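Local coordinates for hypothetical protein, IPT/TIG domain protein (Bacteroides ovatus, PDB 4HW6), which is of unknown function but, with an IPT/TIG domain and a six-bladed beta-propeller, probably serves as an auxiliary nutrient-binding, perhaps carbohydrate-binding, protein, at residues Ile314-Gly323 with Met328-Gly336. Residues are numbered along the deposited sequence; the frame is centred on the assembly and turned at random.
Sequences IVCGQHSSPG and MGTGARLWG. With EDO (1,2-ethanediol), chain G.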
loop_
_atom_site.group_PDB
_atom_site.type_symbol
_atom_site.label_atom_id
_atom_site.label_comp_id
_atom_site.label_asym_id
_atom_site.label_seq_id
_atom_site.Cartn_x
_atom_site.Cartn_y
_atom_site.Cartn_z
ATOM N N ILE A 314 0.940 23.462 10.703
ATOM C CA ILE A 314 0.507 23.011 9.376
ATOM C C ILE A 314 1.703 22.727 8.478
ATOM O O ILE A 314 2.728 23.452 8.512
ATOM C CB ILE A 314 -0.475 24.026 8.713
ATOM C CG1 ILE A 314 -1.161 23.419 7.501
ATOM C CG2 ILE A 314 0.240 25.329 8.328
ATOM C CD1 ILE A 314 -2.360 24.238 7.066
ATOM N N VAL A 315 1.582 21.641 7.709
ATOM C CA VAL A 315 2.603 21.248 6.752
ATOM C C VAL A 315 2.163 21.480 5.309
ATOM O O VAL A 315 2.962 21.977 4.497
ATOM C CB VAL A 315 3.061 19.794 7.000
ATOM C CG1 VAL A 315 4.008 19.300 5.903
ATOM C CG2 VAL A 315 3.738 19.718 8.368
ATOM N N CYS A 316 0.935 21.111 4.978
ATOM C CA CYS A 316 0.429 21.302 3.637
ATOM C C CYS A 316 -1.063 21.506 3.578
ATOM O O CYS A 316 -1.794 21.214 4.514
ATOM C CB CYS A 316 0.884 20.177 2.701
ATOM S SG CYS A 316 0.103 18.615 3.059
ATOM N N GLY A 317 -1.502 22.049 2.462
ATOM C CA GLY A 317 -2.890 22.419 2.299
ATOM C C GLY A 317 -3.180 23.765 2.912
ATOM O O GLY A 317 -2.303 24.417 3.488
ATOM N N GLN A 318 -4.440 24.173 2.784
ATOM C CA GLN A 318 -4.959 25.345 3.468
ATOM C C GLN A 318 -6.253 24.947 4.153
ATOM O O GLN A 318 -7.180 24.434 3.527
ATOM C CB GLN A 318 -5.200 26.503 2.510
ATOM C CG GLN A 318 -5.661 27.737 3.240
ATOM C CD GLN A 318 -5.720 28.947 2.348
ATOM O OE1 GLN A 318 -4.684 29.552 2.033
ATOM N NE2 GLN A 318 -6.913 29.291 1.913
ATOM N N HIS A 319 -6.273 25.167 5.459
ATOM C CA HIS A 319 -7.409 24.845 6.305
ATOM C C HIS A 319 -8.696 25.430 5.721
ATOM O O HIS A 319 -8.775 26.634 5.463
ATOM C CB HIS A 319 -7.127 25.432 7.682
ATOM C CG HIS A 319 -8.028 24.950 8.779
ATOM N ND1 HIS A 319 -9.384 25.193 8.806
ATOM C CD2 HIS A 319 -7.723 24.348 9.955
ATOM C CE1 HIS A 319 -9.882 24.740 9.948
ATOM N NE2 HIS A 319 -8.893 24.221 10.667
ATOM N N SER A 320 -9.671 24.557 5.501
ATOM C CA SER A 320 -11.012 24.912 4.993
ATOM C C SER A 320 -11.041 25.381 3.515
ATOM O O SER A 320 -12.006 26.012 3.082
ATOM C CB SER A 320 -11.696 25.939 5.920
ATOM O OG SER A 320 -11.696 25.477 7.277
ATOM N N SER A 321 -9.994 25.054 2.749
ATOM C CA SER A 321 -9.920 25.416 1.335
ATOM C C SER A 321 -9.677 24.155 0.513
ATOM O O SER A 321 -8.544 23.821 0.191
ATOM C CB SER A 321 -8.812 26.448 1.082
ATOM O OG SER A 321 -8.858 26.911 -0.261
ATOM N N PRO A 322 -10.747 23.416 0.201
ATOM C CA PRO A 322 -10.571 22.189 -0.583
ATOM C C PRO A 322 -10.167 22.468 -2.026
ATOM O O PRO A 322 -10.596 23.458 -2.635
ATOM C CB PRO A 322 -11.958 21.533 -0.522
ATOM C CG PRO A 322 -12.898 22.698 -0.382
ATOM C CD PRO A 322 -12.171 23.658 0.522
ATOM N N GLY A 323 -9.367 21.576 -2.583
ATOM C CA GLY A 323 -8.977 21.675 -3.968
ATOM C C GLY A 323 -8.016 20.559 -4.319
ATOM O O GLY A 323 -7.566 19.818 -3.442
HETATM N N MSE A 328 3.998 23.085 -3.202
HETATM C CA MSE A 328 4.875 23.090 -2.055
HETATM C C MSE A 328 4.072 23.515 -0.839
HETATM O O MSE A 328 3.499 24.600 -0.829
HETATM C CB MSE A 328 6.036 24.056 -2.292
HETATM C CG MSE A 328 7.002 24.083 -1.176
HETATM SE SE MSE A 328 7.906 22.318 -0.950
HETATM C CE MSE A 328 8.349 22.157 -2.578
ATOM N N GLY A 329 4.033 22.653 0.172
ATOM C CA GLY A 329 3.452 22.993 1.464
ATOM C C GLY A 329 2.069 23.620 1.397
ATOM O O GLY A 329 1.136 23.049 0.837
ATOM N N THR A 330 1.930 24.785 1.999
ATOM C CA THR A 330 0.641 25.460 2.101
ATOM C C THR A 330 0.201 26.128 0.801
ATOM O O THR A 330 -0.858 26.767 0.748
ATOM C CB THR A 330 0.636 26.460 3.264
ATOM O OG1 THR A 330 1.615 27.486 3.033
ATOM C CG2 THR A 330 0.864 25.742 4.632
ATOM N N GLY A 331 1.008 25.974 -0.253
ATOM C CA GLY A 331 0.574 26.309 -1.610
ATOM C C GLY A 331 -0.171 25.179 -2.319
ATOM O O GLY A 331 -0.850 25.397 -3.355
ATOM N N ALA A 332 -0.068 23.973 -1.768
ATOM C CA ALA A 332 -0.872 22.834 -2.219
ATOM C C ALA A 332 -2.292 22.972 -1.682
ATOM O O ALA A 332 -2.528 23.674 -0.701
ATOM C CB ALA A 332 -0.291 21.511 -1.736
ATOM N N ARG A 333 -3.218 22.311 -2.362
ATOM C CA ARG A 333 -4.571 22.117 -1.880
ATOM C C ARG A 333 -4.896 20.646 -1.874
ATOM O O ARG A 333 -4.526 19.917 -2.822
ATOM C CB ARG A 333 -5.574 22.870 -2.725
ATOM C CG ARG A 333 -5.355 24.377 -2.768
ATOM C CD ARG A 333 -5.686 25.002 -1.418
ATOM N NE ARG A 333 -5.510 26.445 -1.425
ATOM C CZ ARG A 333 -4.398 27.093 -1.084
ATOM N NH1 ARG A 333 -3.296 26.431 -0.729
ATOM N NH2 ARG A 333 -4.387 28.435 -1.154
ATOM N N LEU A 334 -5.566 20.226 -0.799
ATOM C CA LEU A 334 -6.045 18.870 -0.616
ATOM C C LEU A 334 -7.558 18.891 -0.619
ATOM O O LEU A 334 -8.167 19.962 -0.480
ATOM C CB LEU A 334 -5.555 18.290 0.707
ATOM C CG LEU A 334 -4.059 18.379 1.010
ATOM C CD1 LEU A 334 -3.731 17.610 2.279
ATOM C CD2 LEU A 334 -3.159 17.943 -0.122
ATOM N N TRP A 335 -8.151 17.716 -0.788
ATOM C CA TRP A 335 -9.598 17.602 -0.797
ATOM C C TRP A 335 -10.030 16.283 -0.161
ATOM O O TRP A 335 -10.063 15.224 -0.794
ATOM C CB TRP A 335 -10.170 17.775 -2.213
ATOM C CG TRP A 335 -11.651 18.166 -2.204
ATOM C CD1 TRP A 335 -12.476 18.219 -1.137
ATOM C CD2 TRP A 335 -12.452 18.493 -3.338
ATOM N NE1 TRP A 335 -13.734 18.616 -1.513
ATOM C CE2 TRP A 335 -13.752 18.764 -2.866
ATOM C CE3 TRP A 335 -12.204 18.549 -4.711
ATOM C CZ2 TRP A 335 -14.805 19.105 -3.718
ATOM C CZ3 TRP A 335 -13.246 18.905 -5.556
ATOM C CH2 TRP A 335 -14.528 19.172 -5.052
ATOM N N GLY A 336 -10.355 16.369 1.121
ATOM C CA GLY A 336 -10.724 15.201 1.907
ATOM C C GLY A 336 -9.643 14.179 2.104
ATOM O O GLY A 336 -9.867 12.987 1.876
HETATM C C1 EDO G . -13.932 22.540 -5.914
HETATM O O1 EDO G . -15.173 23.203 -5.597
HETATM C C2 EDO G . -13.048 22.468 -4.670
HETATM O O2 EDO G . -12.617 23.789 -4.305
HETATM O O HOH W 1 -6.209 22.417 1.028
HETATM O O HOH W 2 -2.258 28.483 2.583
#
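G323 N donates to L334 O at 2.9 Å with an N-H...O angle of 156°, and G317 N gives G329 O a longer bond of 3.3 Å; the two bonds close up the connection between consecutive beta-propeller blades, which leaves strand 313-315, passes through edge strand 327-328 of the next sheet and folds back on itself before strand 337-344. G329 O is a shared acceptor: it also takes A332 N of its own segment, the two donors arriving from opposite faces of its carbonyl plane. Between these bonds a water is gripped by Q318 N, L334 N and S321 O, bridging the segments where they do not bond directly.

R333 turns back on its own segment because its chain bends at chi2 (-70°), which lets NH1 donate to both T330 O and A332 O, each 2.9 Å away and close to the guanidinium plane. Over the centre of one face of that group sits Q318 CB, 3.7 Å above the plane, while the extended Q318 side chain runs alongside and a second water links its OE1 to T330 O. With the guanidinium gone, as in an alanine here, A332 O is likely to lose its NH1 donor, T330 O would probably keep only the water, and Q318 CB would lose the flat group it packs on. Further in, L334 CD1 meets C316 SG at 4.0 Å, and both side chains also rest on V376 of strand 375-380.

At the outer end, P322 CB makes a CH-pi contact with W335, 3.6 Å from the centroid of the five-membered ring and 21° off its normal. C2 of a 1,2-ethanediol, probably from the crystallisation liquor, lies over the indole too, its O2 donating to P322 O at 2.6 Å.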